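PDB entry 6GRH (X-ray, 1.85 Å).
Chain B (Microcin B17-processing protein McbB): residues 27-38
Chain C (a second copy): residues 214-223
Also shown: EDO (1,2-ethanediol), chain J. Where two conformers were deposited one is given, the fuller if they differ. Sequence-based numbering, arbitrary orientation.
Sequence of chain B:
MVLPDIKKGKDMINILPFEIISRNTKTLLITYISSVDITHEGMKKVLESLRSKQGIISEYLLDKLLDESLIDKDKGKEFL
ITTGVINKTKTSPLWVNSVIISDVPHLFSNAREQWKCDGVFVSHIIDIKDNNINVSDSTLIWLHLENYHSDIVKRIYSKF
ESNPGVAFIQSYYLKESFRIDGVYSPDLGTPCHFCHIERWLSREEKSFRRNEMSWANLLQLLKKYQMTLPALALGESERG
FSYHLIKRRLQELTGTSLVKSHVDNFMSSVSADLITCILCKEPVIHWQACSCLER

Chain B 27-38: TLLITYISSVDI
Chain C (214-223) SWANLLQLLK

A helix of one McbB copy lies against a β-hairpin of another in a van der Waals contact of a leucine cluster and a tryptophan ring that lies against turn backbone, with no hydrogen bond crossing between them.

In chain B, two antiparallel strands, the first running in from earlier in the chain through Thr B27 to Ile B30, the second Ser B34 to Ile B38, are joined by a tight turn at Tyr B32 and Ile B33 (phi/psi -66/-24° and -96/-42°). Four backbone bonds set the register: Ile B38 N to Thr B27 O (2.8 Å), Leu B29 N to Val B36 O and Val B36 N to Leu B29 O (both 2.9 Å), and Thr B31 N to Ser B34 O (2.9 Å). Thr B31 (chi1 p) braces the turn, its OG1 accepting from Ile B33 N and Ser B34 N, each at 3.0 Å.

The chain C helix begins after Ser C214 (chi1 t), whose OG caps it by accepting from Ala C216 N at 2.9 Å; a short polar side chain can reach forward to an amide that has no earlier helical carbonyl to bond. Regular i to i+4 bonds follow, such as Leu C222 N to Leu C218 O at 2.9 Å. Between N-to-C directions, the helix axis makes 149° with the first strand, so it runs roughly antiparallel to it, and 43° with the second; closest approaches are 11.0 and 9.2 Å. The CA atoms of Leu B28 and Leu C222 lie 8.9 Å apart.

Strand alternation sends Leu B28 toward the helix and Leu B29 away. Leu B28 (m, t) meets three leucines spaced i, i+3 and i+4 on one face of the helix: its CD1 lies 3.8 Å from Leu C218 CD1 (t, p) and 3.4 Å from Leu C222 CD2 (m, t), while its CD2 lies 3.9 Å from Leu C221 CD2 (t, p). Branched, flexible leucines suit such close, nonpolar packing.

Near the turn, the CA-to-CB bond of Trp C215 (chi1 m, chi2 89°) points sideways to the hairpin, yet its broad ring comes nearer. Ile B30 CG2 (m, t) sits at the ring edge, 4.2 Å from Trp C215 CZ3, and also 4.1 Å from Leu C218 CD2. Ile B33 O approaches the edge too, 3.7 Å from Trp C215 CZ2, and Ser B34 C lies 3.5 Å from Trp C215 CH2.

Ser B35 (chi1 t) points toward the helix where the two backbones come near, its CA 6.9 Å from Leu C218 CA. Its OG donates to Leu B29 O across the hairpin at 3.1 Å, satisfying the hydroxyl proton beside Leu C218 CD1, only 3.2 Å from Ser B35 OG.

The CA-to-CB bond of Tyr B32 points away from the helix, and its OH shares a 3.1 Å hydrogen bond with O1 of 1,2-ethanediol, probably a crystallisation additive.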

# COMPACT_ATOMS: atom_id res chain seq x y z
N THR B 27 -25.54 -20.43 -42.12
CA THR B 27 -25.35 -20.88 -40.75
C THR B 27 -24.01 -20.41 -40.23
O THR B 27 -23.00 -20.64 -40.87
CB THR B 27 -25.45 -22.42 -40.67
OG1 THR B 27 -26.76 -22.78 -41.08
CG2 THR B 27 -25.23 -22.93 -39.26
N LEU B 28 -24.03 -19.74 -39.09
CA LEU B 28 -22.80 -19.20 -38.49
C LEU B 28 -22.63 -19.71 -37.05
O LEU B 28 -23.58 -19.70 -36.27
CB LEU B 28 -22.80 -17.67 -38.48
CG LEU B 28 -23.00 -16.90 -39.79
CD1 LEU B 28 -22.83 -15.41 -39.53
CD2 LEU B 28 -22.04 -17.32 -40.89
N LEU B 29 -21.40 -20.14 -36.77
CA LEU B 29 -20.93 -20.50 -35.45
C LEU B 29 -20.18 -19.29 -34.93
O LEU B 29 -19.33 -18.76 -35.64
CB LEU B 29 -19.95 -21.68 -35.56
CG LEU B 29 -19.18 -22.06 -34.29
CD1 LEU B 29 -20.13 -22.52 -33.23
CD2 LEU B 29 -18.08 -23.07 -34.52
N ILE B 30 -20.49 -18.86 -33.71
CA ILE B 30 -19.76 -17.79 -33.05
C ILE B 30 -19.38 -18.26 -31.66
O ILE B 30 -20.25 -18.56 -30.84
CB ILE B 30 -20.60 -16.51 -32.94
CG1 ILE B 30 -21.19 -16.14 -34.31
CG2 ILE B 30 -19.75 -15.37 -32.39
CD1 ILE B 30 -22.35 -15.17 -34.22
N THR B 31 -18.07 -18.27 -31.39
CA THR B 31 -17.56 -18.58 -30.07
C THR B 31 -16.76 -17.40 -29.54
O THR B 31 -16.61 -16.38 -30.20
CB THR B 31 -16.68 -19.82 -30.10
OG1 THR B 31 -15.36 -19.50 -30.57
CG2 THR B 31 -17.29 -20.91 -31.02
N TYR B 32 -16.19 -17.57 -28.35
CA TYR B 32 -15.25 -16.58 -27.82
C TYR B 32 -13.93 -16.46 -28.60
O TYR B 32 -13.28 -15.41 -28.58
CB TYR B 32 -14.96 -16.90 -26.36
CG TYR B 32 -16.07 -16.56 -25.38
CD1 TYR B 32 -17.20 -15.83 -25.75
CD2 TYR B 32 -15.94 -16.92 -24.07
CE1 TYR B 32 -18.18 -15.51 -24.83
CE2 TYR B 32 -16.93 -16.61 -23.14
CZ TYR B 32 -18.04 -15.90 -23.54
OH TYR B 32 -18.99 -15.57 -22.62
N ILE B 33 -13.57 -17.52 -29.31
CA ILE B 33 -12.33 -17.64 -30.04
C ILE B 33 -12.48 -17.30 -31.51
O ILE B 33 -11.61 -16.65 -32.08
CB ILE B 33 -11.79 -19.09 -29.92
CG1 ILE B 33 -11.64 -19.48 -28.44
CG2 ILE B 33 -10.50 -19.31 -30.71
CD1 ILE B 33 -10.73 -18.59 -27.65
N SER B 34 -13.56 -17.75 -32.15
CA SER B 34 -13.67 -17.59 -33.58
C SER B 34 -15.10 -17.51 -34.06
O SER B 34 -16.04 -17.70 -33.31
CB SER B 34 -12.95 -18.76 -34.29
OG SER B 34 -13.65 -19.99 -34.04
N SER B 35 -15.23 -17.21 -35.35
CA SER B 35 -16.50 -17.31 -36.03
C SER B 35 -16.31 -18.09 -37.33
O SER B 35 -15.29 -17.93 -38.00
CB SER B 35 -17.07 -15.92 -36.29
OG SER B 35 -18.41 -16.03 -36.71
N VAL B 36 -17.28 -18.94 -37.66
CA VAL B 36 -17.18 -19.84 -38.83
C VAL B 36 -18.49 -19.83 -39.60
O VAL B 36 -19.55 -19.96 -39.02
CB VAL B 36 -16.80 -21.28 -38.41
CG1 VAL B 36 -16.59 -22.18 -39.63
CG2 VAL B 36 -15.54 -21.29 -37.55
N ASP B 37 -18.39 -19.63 -40.92
CA ASP B 37 -19.51 -19.83 -41.82
C ASP B 37 -19.60 -21.35 -42.07
O ASP B 37 -18.76 -21.90 -42.75
CB ASP B 37 -19.29 -19.02 -43.11
CG ASP B 37 -20.52 -18.99 -44.03
OD1 ASP B 37 -21.61 -19.48 -43.66
OD2 ASP B 37 -20.39 -18.46 -45.16
N ILE B 38 -20.60 -22.00 -41.50
CA ILE B 38 -20.67 -23.47 -41.51
C ILE B 38 -21.32 -23.94 -42.81
O ILE B 38 -22.44 -23.55 -43.11
CB ILE B 38 -21.53 -24.00 -40.34
CG1 ILE B 38 -20.93 -23.60 -39.00
CG2 ILE B 38 -21.70 -25.53 -40.40
CD1 ILE B 38 -19.59 -24.24 -38.67
N SER C 214 -10.43 -10.54 -39.11
CA SER C 214 -11.07 -9.48 -38.36
C SER C 214 -12.51 -9.86 -37.97
O SER C 214 -13.24 -10.49 -38.74
CB SER C 214 -11.07 -8.14 -39.14
OG SER C 214 -11.91 -7.15 -38.53
N TRP C 215 -12.91 -9.46 -36.77
CA TRP C 215 -14.29 -9.57 -36.34
C TRP C 215 -15.22 -8.67 -37.14
O TRP C 215 -16.43 -8.87 -37.13
CB TRP C 215 -14.43 -9.31 -34.84
CG TRP C 215 -13.86 -10.44 -34.11
CD1 TRP C 215 -12.57 -10.58 -33.73
CD2 TRP C 215 -14.53 -11.66 -33.77
NE1 TRP C 215 -12.40 -11.79 -33.12
CE2 TRP C 215 -13.58 -12.48 -33.15
CE3 TRP C 215 -15.84 -12.13 -33.91
CZ2 TRP C 215 -13.88 -13.76 -32.67
CZ3 TRP C 215 -16.15 -13.40 -33.41
CH2 TRP C 215 -15.17 -14.20 -32.80
N ALA C 216 -14.66 -7.67 -37.84
CA ALA C 216 -15.46 -6.94 -38.83
C ALA C 216 -16.04 -7.89 -39.91
O ALA C 216 -17.14 -7.63 -40.38
CB ALA C 216 -14.67 -5.83 -39.49
N ASN C 217 -15.33 -8.96 -40.27
CA ASN C 217 -15.85 -9.92 -41.26
C ASN C 217 -17.16 -10.53 -40.79
O ASN C 217 -18.08 -10.70 -41.60
CB ASN C 217 -14.88 -11.07 -41.54
CG ASN C 217 -13.64 -10.62 -42.23
OD1 ASN C 217 -13.61 -9.56 -42.84
ND2 ASN C 217 -12.59 -11.44 -42.15
N LEU C 218 -17.25 -10.88 -39.50
CA LEU C 218 -18.47 -11.43 -38.95
C LEU C 218 -19.56 -10.40 -38.99
O LEU C 218 -20.67 -10.68 -39.48
CB LEU C 218 -18.28 -11.90 -37.50
CG LEU C 218 -19.58 -12.32 -36.80
CD1 LEU C 218 -20.25 -13.49 -37.53
CD2 LEU C 218 -19.23 -12.68 -35.39
N LEU C 219 -19.27 -9.20 -38.48
CA LEU C 219 -20.29 -8.15 -38.39
C LEU C 219 -20.84 -7.80 -39.77
O LEU C 219 -22.05 -7.69 -39.93
CB LEU C 219 -19.77 -6.88 -37.70
CG LEU C 219 -19.33 -6.99 -36.24
CD1 LEU C 219 -18.85 -5.64 -35.72
CD2 LEU C 219 -20.41 -7.52 -35.33
N GLN C 220 -19.96 -7.68 -40.76
CA GLN C 220 -20.38 -7.32 -42.13
C GLN C 220 -21.12 -8.50 -42.80
O GLN C 220 -22.06 -8.27 -43.55
CB GLN C 220 -19.20 -6.81 -43.00
CG GLN C 220 -18.41 -5.58 -42.46
CD GLN C 220 -19.18 -4.24 -42.38
OE1 GLN C 220 -20.41 -4.20 -42.42
NE2 GLN C 220 -18.43 -3.13 -42.26
N LEU C 221 -20.73 -9.74 -42.51
CA LEU C 221 -21.46 -10.90 -43.04
C LEU C 221 -22.87 -11.04 -42.45
O LEU C 221 -23.79 -11.45 -43.17
CB LEU C 221 -20.69 -12.22 -42.86
CG LEU C 221 -21.27 -13.44 -43.58
CD1 LEU C 221 -21.38 -13.21 -45.10
CD2 LEU C 221 -20.44 -14.68 -43.32
N LEU C 222 -23.03 -10.72 -41.17
CA LEU C 222 -24.35 -10.68 -40.54
C LEU C 222 -25.26 -9.63 -41.18
O LEU C 222 -26.44 -9.91 -41.42
CB LEU C 222 -24.24 -10.44 -39.03
CG LEU C 222 -23.59 -11.53 -38.18
CD1 LEU C 222 -23.25 -10.97 -36.80
CD2 LEU C 222 -24.47 -12.75 -38.07
N LYS C 223 -24.74 -8.43 -41.48
CA LYS C 223 -25.49 -7.47 -42.34
C LYS C 223 -25.95 -8.14 -43.67
O LYS C 223 -27.15 -8.23 -43.94
CB LYS C 223 -24.67 -6.21 -42.62
C1 EDO J . -21.10 -17.47 -20.28
O1 EDO J . -19.67 -17.49 -20.26
C2 EDO J . -21.53 -16.25 -21.08
O2 EDO J . -22.90 -15.95 -20.84